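Local coordinates for cellulose 1,4-beta-cellobiosidase (Thermobifida fusca, PDB 4JJJ), which probably releases cellobiose from cellulose by cleaving beta-1,4-glucosidic bonds, this chain being its glycoside hydrolase family 48 domain, at residues T93-Y97 against A312-R316; D128-L134 against Y262-F268. The protein carries 1 engineered substitution. All blocks are in the same frame, centred on the assembly; numbering follows the deposited sequence.

Contact 1: residues T93-Y97 against A312-R316. With BGC (beta-D-glucopyranose), chain D; BGC (beta-D-glucopyranose), chain B; BGC (beta-D-glucopyranose), chain C.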
loop_
_atom_site.group_PDB
_atom_site.type_symbol
_atom_site.label_atom_id
_atom_site.label_comp_id
_atom_site.label_asym_id
_atom_site.label_seq_id
_atom_site.Cartn_x
_atom_site.Cartn_y
_atom_site.Cartn_z
ATOM N N THR A 93 -15.103 4.133 19.942
ATOM C CA THR A 93 -14.626 4.315 21.331
ATOM C C THR A 93 -13.214 4.932 21.414
ATOM O O THR A 93 -12.483 4.640 22.332
ATOM C CB THR A 93 -14.719 2.997 22.075
ATOM O OG1 THR A 93 -14.030 1.966 21.368
ATOM C CG2 THR A 93 -16.119 2.584 22.298
ATOM N N ASN A 94 -12.867 5.846 20.526
ATOM C CA ASN A 94 -11.585 6.523 20.642
ATOM C C ASN A 94 -11.495 7.396 21.923
ATOM O O ASN A 94 -10.412 7.735 22.356
ATOM C CB ASN A 94 -11.280 7.407 19.434
ATOM C CG ASN A 94 -10.946 6.604 18.191
ATOM O OD1 ASN A 94 -9.832 6.063 18.066
ATOM N ND2 ASN A 94 -11.856 6.596 17.269
ATOM N N SER A 95 -12.605 7.738 22.544
ATOM C CA SER A 95 -12.511 8.563 23.805
ATOM C C SER A 95 -11.774 7.878 24.908
ATOM O O SER A 95 -11.286 8.553 25.853
ATOM C CB SER A 95 -13.903 8.979 24.325
ATOM O OG SER A 95 -14.602 7.835 24.779
ATOM N N ALA A 96 -11.738 6.572 24.866
ATOM C CA ALA A 96 -11.003 5.777 25.840
ATOM C C ALA A 96 -9.503 5.757 25.633
ATOM O O ALA A 96 -8.796 5.226 26.480
ATOM C CB ALA A 96 -11.512 4.360 25.879
ATOM N N TYR A 97 -9.050 6.270 24.482
ATOM C CA TYR A 97 -7.645 6.192 24.171
ATOM C C TYR A 97 -6.889 7.078 25.147
ATOM O O TYR A 97 -7.363 8.206 25.492
ATOM C CB TYR A 97 -7.423 6.666 22.730
ATOM C CG TYR A 97 -6.008 6.638 22.320
ATOM C CD1 TYR A 97 -5.300 5.469 22.357
ATOM C CD2 TYR A 97 -5.359 7.796 22.020
ATOM C CE1 TYR A 97 -3.944 5.415 22.015
ATOM C CE2 TYR A 97 -4.037 7.819 21.659
ATOM C CZ TYR A 97 -3.311 6.622 21.625
ATOM O OH TYR A 97 -1.952 6.549 21.249
ATOM N N ALA A 312 -14.474 1.185 28.442
ATOM C CA ALA A 312 -13.816 1.194 27.125
ATOM C C ALA A 312 -12.290 1.270 27.276
ATOM O O ALA A 312 -11.789 1.811 28.267
ATOM C CB ALA A 312 -14.364 2.361 26.245
ATOM N N TRP A 313 -11.539 0.656 26.331
ATOM C CA TRP A 313 -10.060 0.831 26.225
ATOM C C TRP A 313 -9.815 1.049 24.670
ATOM O O TRP A 313 -10.672 0.760 23.900
ATOM C CB TRP A 313 -9.210 -0.292 26.701
ATOM C CG TRP A 313 -9.635 -1.697 26.329
ATOM C CD1 TRP A 313 -10.354 -2.549 27.135
ATOM C CD2 TRP A 313 -9.330 -2.448 25.127
ATOM N NE1 TRP A 313 -10.526 -3.771 26.518
ATOM C CE2 TRP A 313 -9.929 -3.736 25.279
ATOM C CE3 TRP A 313 -8.659 -2.155 23.934
ATOM C CZ2 TRP A 313 -9.844 -4.712 24.322
ATOM C CZ3 TRP A 313 -8.540 -3.149 22.988
ATOM C CH2 TRP A 313 -9.167 -4.411 23.159
ATOM N N ALA A 314 -8.676 1.611 24.316
ATOM C CA ALA A 314 -8.387 1.906 22.901
ATOM C C ALA A 314 -6.896 1.997 22.792
ATOM O O ALA A 314 -6.148 2.123 23.824
ATOM C CB ALA A 314 -9.054 3.182 22.398
ATOM N N TRP A 315 -6.374 1.790 21.574
ATOM C CA TRP A 315 -4.967 1.778 21.379
ATOM C C TRP A 315 -4.649 2.288 19.925
ATOM O O TRP A 315 -5.537 2.378 19.035
ATOM C CB TRP A 315 -4.387 0.395 21.493
ATOM C CG TRP A 315 -5.061 -0.583 20.630
ATOM C CD1 TRP A 315 -6.187 -1.299 20.961
ATOM C CD2 TRP A 315 -4.737 -0.923 19.279
ATOM N NE1 TRP A 315 -6.596 -2.072 19.872
ATOM C CE2 TRP A 315 -5.661 -1.921 18.858
ATOM C CE3 TRP A 315 -3.718 -0.542 18.394
ATOM C CZ2 TRP A 315 -5.661 -2.462 17.575
ATOM C CZ3 TRP A 315 -3.681 -1.104 17.122
ATOM C CH2 TRP A 315 -4.670 -2.066 16.696
ATOM N N ARG A 316 -3.371 2.662 19.765
ATOM C CA ARG A 316 -2.805 3.129 18.461
ATOM C C ARG A 316 -1.387 2.684 18.393
ATOM O O ARG A 316 -0.633 2.684 19.423
ATOM C CB ARG A 316 -2.847 4.642 18.303
ATOM C CG ARG A 316 -4.265 5.200 18.324
ATOM C CD ARG A 316 -4.364 6.697 18.169
ATOM N NE ARG A 316 -5.768 7.041 18.325
ATOM C CZ ARG A 316 -6.294 8.257 18.283
ATOM N NH1 ARG A 316 -5.569 9.354 18.077
ATOM N NH2 ARG A 316 -7.598 8.391 18.443
HETATM C C2 BGC D . -3.622 -6.336 18.394
HETATM C C3 BGC D . -4.282 -5.587 19.545
HETATM C C4 BGC D . -3.208 -4.835 20.373
HETATM C C5 BGC D . -2.378 -3.959 19.431
HETATM C C6 BGC D . -1.166 -3.296 20.168
HETATM C C1 BGC D . -2.847 -5.338 17.538
HETATM O O2 BGC D . -4.667 -6.910 17.633
HETATM O O3 BGC D . -4.953 -6.569 20.368
HETATM O O4 BGC D . -3.820 -3.940 21.302
HETATM O O5 BGC D . -1.835 -4.788 18.396
HETATM O O6 BGC D . -0.214 -4.258 20.619
HETATM C C2 BGC B . -4.186 -3.207 23.492
HETATM C C3 BGC B . -4.447 -3.602 24.962
HETATM C C4 BGC B . -5.553 -4.665 25.026
HETATM C C5 BGC B . -5.258 -5.835 24.049
HETATM C C6 BGC B . -6.235 -7.011 23.980
HETATM C C1 BGC B . -3.953 -4.437 22.654
HETATM O O2 BGC B . -3.096 -2.349 23.510
HETATM O O3 BGC B . -4.883 -2.435 25.717
HETATM O O4 BGC B . -5.416 -5.355 26.344
HETATM O O5 BGC B . -5.157 -5.243 22.704
HETATM O O6 BGC B . -5.633 -8.300 23.832
HETATM C C2 BGC C . -6.481 -6.041 28.265
HETATM C C3 BGC C . -7.294 -5.642 29.495
HETATM C C4 BGC C . -6.893 -4.225 29.940
HETATM C C5 BGC C . -6.996 -3.231 28.767
HETATM C C6 BGC C . -6.769 -1.803 29.232
HETATM C C1 BGC C . -6.426 -4.891 27.207
HETATM O O2 BGC C . -7.100 -7.223 27.756
HETATM O O3 BGC C . -7.017 -6.646 30.544
HETATM O O4 BGC C . -7.699 -3.858 31.078
HETATM O O5 BGC C . -5.910 -3.656 27.840
HETATM O O6 BGC C . -5.373 -1.834 29.392
HETATM O O HOH W 1 -7.487 4.726 19.093
HETATM O O HOH W 2 -7.356 3.052 26.727
#
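Two donors grip the carboxamide oxygen of Asn94: Arg316 NH2 reaches Asn94 OD1 over 3.2 Å, and water 1 donates to Asn94 OD1 over 2.9 Å. The arginine bond is fairly straight at its N-H (155°), but NH2 stands above the carbonyl plane and not on a lone pair, and the amide and guanidinium planes are steeply inclined. Water 1 also donates to Trp315 O and accepts from Arg316 NE, joining the 3-10 turn 94-96 to both main chain and side chain of strand 314-317. At the other end of the amide, Asn94 ND2 bonds to Gln91, which settles which way round the group sits.

Beside this polar knot lies a cation-pi stack. Tyr97 holds CG anti to the backbone N (chi1 179°), a setting that carries its ring alongside the strand, and the extended Arg316 lies along one face of it. The planes are only 8° apart, and Arg316 CZ is 4.4 Å from the Tyr97 ring centroid, off-centre, while Arg316 CD sits more squarely over the ring. Tyr97 OH bonds to Asp128 and Arg316 NH1 to Tyr265, so both partners are anchored at their far ends.

Small residues complete the interface. Ala96 CB meets Ala312 CB at 3.5 Å, and Ala314 CB rests 3.7 Å from Thr93 O, small side chains that let the two backbones approach closely.

On the other side of 312-316, Trp313 and Trp315 point away from 93-97 and offer ring faces to bound glucose units. Trp313 CZ3 lies 3.9 Å from C4 of the chain B glucose and Trp315 CD1 lies 3.6 Å from O4 of the chain D glucose, an aromatic platform for sugar rings characteristic of the substrate-binding tunnel of family 48 cellulases.

Contact 2: residues D128-L134 against Y262-F268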
loop_
_atom_site.group_PDB
_atom_site.type_symbol
_atom_site.label_atom_id
_atom_site.label_comp_id
_atom_site.label_asym_id
_atom_site.label_seq_id
_atom_site.Cartn_x
_atom_site.Cartn_y
_atom_site.Cartn_z
ATOM N N ASP A 128 2.446 8.790 22.734
ATOM C CA ASP A 128 2.016 9.280 21.436
ATOM C C ASP A 128 1.873 10.770 21.433
ATOM O O ASP A 128 0.974 11.279 22.132
ATOM C CB ASP A 128 0.602 8.633 21.179
ATOM C CG ASP A 128 -0.167 9.203 19.971
ATOM O OD1 ASP A 128 0.214 10.165 19.303
ATOM O OD2 ASP A 128 -1.331 8.671 19.775
ATOM N N PRO A 129 2.669 11.488 20.597
ATOM C CA PRO A 129 2.715 12.953 20.617
ATOM C C PRO A 129 1.813 13.586 19.604
ATOM O O PRO A 129 1.816 14.795 19.483
ATOM C CB PRO A 129 4.176 13.265 20.271
ATOM C CG PRO A 129 4.501 12.184 19.304
ATOM C CD PRO A 129 3.775 10.929 19.773
ATOM N N LEU A 130 1.004 12.764 18.915
ATOM C CA LEU A 130 0.116 13.277 17.912
ATOM C C LEU A 130 -1.337 13.393 18.364
ATOM O O LEU A 130 -2.044 14.290 17.931
ATOM C CB LEU A 130 0.047 12.368 16.665
ATOM C CG LEU A 130 1.396 12.188 15.940
ATOM C CD1 LEU A 130 1.119 11.204 14.823
ATOM C CD2 LEU A 130 2.068 13.494 15.515
ATOM N N ALA A 131 -1.801 12.476 19.209
ATOM C CA ALA A 131 -3.245 12.319 19.405
ATOM C C ALA A 131 -3.974 13.593 19.930
ATOM O O ALA A 131 -5.019 13.989 19.449
ATOM C CB ALA A 131 -3.474 11.172 20.356
ATOM N N GLN A 132 -3.397 14.163 20.974
ATOM C CA GLN A 132 -4.020 15.288 21.645
ATOM C C GLN A 132 -4.039 16.472 20.679
ATOM O O GLN A 132 -5.040 17.160 20.580
ATOM C CB GLN A 132 -3.280 15.598 22.967
ATOM C CG GLN A 132 -3.374 17.060 23.456
ATOM C CD GLN A 132 -2.714 17.201 24.830
ATOM O OE1 GLN A 132 -2.079 16.248 25.323
ATOM N NE2 GLN A 132 -2.898 18.358 25.479
ATOM N N GLU A 133 -2.949 16.636 19.905
ATOM C CA GLU A 133 -2.881 17.709 18.927
ATOM C C GLU A 133 -3.889 17.556 17.789
ATOM O O GLU A 133 -4.530 18.523 17.300
ATOM C CB GLU A 133 -1.464 17.794 18.312
ATOM C CG GLU A 133 -1.400 18.637 17.075
ATOM C CD GLU A 133 0.035 18.684 16.539
ATOM O OE1 GLU A 133 0.440 17.611 16.180
ATOM O OE2 GLU A 133 0.681 19.774 16.490
ATOM N N LEU A 134 -4.021 16.324 17.295
ATOM C CA LEU A 134 -5.075 16.041 16.270
ATOM C C LEU A 134 -6.492 16.318 16.813
ATOM O O LEU A 134 -7.299 16.843 16.081
ATOM C CB LEU A 134 -4.929 14.606 15.725
ATOM C CG LEU A 134 -3.612 14.428 14.920
ATOM C CD1 LEU A 134 -3.290 12.953 14.778
ATOM C CD2 LEU A 134 -3.644 15.071 13.581
ATOM N N TYR A 262 -3.111 13.165 9.844
ATOM C CA TYR A 262 -3.201 11.854 10.501
ATOM C C TYR A 262 -2.167 10.871 10.024
ATOM O O TYR A 262 -1.748 9.990 10.749
ATOM C CB TYR A 262 -4.580 11.262 10.315
ATOM C CG TYR A 262 -5.616 11.991 11.231
ATOM C CD1 TYR A 262 -5.871 11.532 12.511
ATOM C CD2 TYR A 262 -6.349 13.054 10.761
ATOM C CE1 TYR A 262 -6.729 12.208 13.315
ATOM C CE2 TYR A 262 -7.207 13.783 11.600
ATOM C CZ TYR A 262 -7.416 13.296 12.875
ATOM O OH TYR A 262 -8.315 13.986 13.727
ATOM N N LEU A 263 -1.751 11.031 8.778
ATOM C CA LEU A 263 -0.738 10.115 8.151
ATOM C C LEU A 263 0.581 10.211 8.865
ATOM O O LEU A 263 1.466 9.322 8.753
ATOM C CB LEU A 263 -0.562 10.469 6.682
ATOM C CG LEU A 263 0.332 9.594 5.802
ATOM C CD1 LEU A 263 -0.109 8.171 5.971
ATOM C CD2 LEU A 263 0.208 10.118 4.334
ATOM N N ARG A 264 0.761 11.304 9.620
ATOM C CA ARG A 264 1.966 11.303 10.486
ATOM C C ARG A 264 2.112 10.106 11.416
ATOM O O ARG A 264 3.199 9.814 11.834
ATOM C CB ARG A 264 2.095 12.608 11.314
ATOM C CG ARG A 264 2.171 13.888 10.456
ATOM C CD ARG A 264 2.322 15.168 11.256
ATOM N NE ARG A 264 1.139 15.386 12.023
ATOM C CZ ARG A 264 1.054 16.105 13.176
ATOM N NH1 ARG A 264 2.129 16.529 13.811
ATOM N NH2 ARG A 264 -0.139 16.288 13.697
ATOM N N TYR A 265 1.049 9.455 11.782
ATOM C CA TYR A 265 1.163 8.211 12.601
ATOM C C TYR A 265 2.105 7.209 11.938
ATOM O O TYR A 265 2.819 6.464 12.640
ATOM C CB TYR A 265 -0.221 7.545 12.819
ATOM C CG TYR A 265 -0.849 8.033 14.060
ATOM C CD1 TYR A 265 -0.390 7.622 15.310
ATOM C CD2 TYR A 265 -1.904 8.899 13.981
ATOM C CE1 TYR A 265 -0.983 8.071 16.487
ATOM C CE2 TYR A 265 -2.496 9.406 15.130
ATOM C CZ TYR A 265 -2.077 8.965 16.395
ATOM O OH TYR A 265 -2.600 9.473 17.591
ATOM N N ALA A 266 2.205 7.169 10.582
ATOM C CA ALA A 266 3.121 6.279 9.896
ATOM C C ALA A 266 4.615 6.605 10.152
ATOM O O ALA A 266 5.447 5.779 9.840
ATOM C CB ALA A 266 2.815 6.292 8.393
ATOM N N MET A 267 4.882 7.806 10.690
ATOM C CA MET A 267 6.225 8.300 10.910
ATOM C C MET A 267 6.852 7.847 12.206
ATOM O O MET A 267 8.023 8.192 12.489
ATOM C CB MET A 267 6.209 9.804 10.846
ATOM C CG MET A 267 5.903 10.395 9.491
ATOM S SD MET A 267 6.054 12.183 9.590
ATOM C CE MET A 267 5.353 12.704 8.059
ATOM N N PHE A 268 6.062 7.100 13.000
ATOM C CA PHE A 268 6.459 6.724 14.384
ATOM C C PHE A 268 6.764 5.257 14.518
ATOM O O PHE A 268 6.079 4.422 13.924
ATOM C CB PHE A 268 5.434 7.197 15.395
ATOM C CG PHE A 268 5.451 8.641 15.547
ATOM C CD1 PHE A 268 4.804 9.427 14.598
ATOM C CD2 PHE A 268 6.166 9.275 16.552
ATOM C CE1 PHE A 268 4.856 10.807 14.666
ATOM C CE2 PHE A 268 6.206 10.653 16.630
ATOM C CZ PHE A 268 5.555 11.442 15.691
#
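Tyr265 and Asp128 form the first of two polar links: Tyr265 OH donates over 2.7 Å to Asp128 OD2, which receives it on its syn lone pair. The carboxylate lies at the ring's edge with its own plane turned steeply (77°). Its other oxygen serves the local main chain just ahead of helix 131-138: Asp128 OD1 accepts from Leu130 N at 2.7 Å, an Asx turn, and from Ala131 N at 3.1 Å, which makes the Asx motif. One carboxylate thus shapes the approach to the helix and ties it to segment 262-268.

The second link is ionic. Glu133 was modelled in two conformers, so this link is less certain; in one of them Glu133 OE1 receives Arg264 NH2 at 2.9 Å and Arg264 NH1 at 3.1 Å, end-on and from the same face of the carboxylate. A bend at chi3 (-66°) turns the arginine toward it. Asp351 and Asp261 also pair with this guanidinium, so it has more than one acidic partner.

Within the (alpha/alpha)6 fold, segment 262-268 lies on helix 250-263 and the 3-10 turn 264-267, and Leu263 packs on the start of helix 223-242; helix 131-138 belongs to the long connection between helices 71-83 and 223-242.

Apolar contacts fill the space between these links. Leu130 CD1 sits 3.8 Å from the Tyr265 ring centroid, almost on the ring normal (8°), while its CD2 branch lies over one face of the Arg264 guanidinium. Leu134 CD2 makes the equivalent CH-pi contact 4.1 Å from the Tyr262 ring centroid, and Leu134 CD1 touches Tyr265 as well. Pro129 CG meets Phe268 CE2 at 3.5 Å, with Leu130 CD1 against the same phenyl ring.

Overall arrangement
Contact 2 is nested, along the chain, inside the loop closed by contact 1, and their centres lie 15 Å apart. They touch directly: Tyr97 OH probably hydrogen-bonds to Asp128 OD2, and Arg316 NH1 to Tyr265 OH, while Ala131 packs against the stacked pair of contact 1. Contact 1 is only partly buried and lies at the sugar-binding tunnel, so its chemistry mixes water bridges, a flat cation-pi pair and small alanines. Contact 2 is buried, away from the sugars, and relies on leucine methyls over aromatic faces, with a tyrosine-carboxylate hydrogen bond and, in one Glu133 conformer, a salt bridge. Contact 1 thus backs the sugar-facing tryptophans, while contact 2 lies behind it, toward the helices.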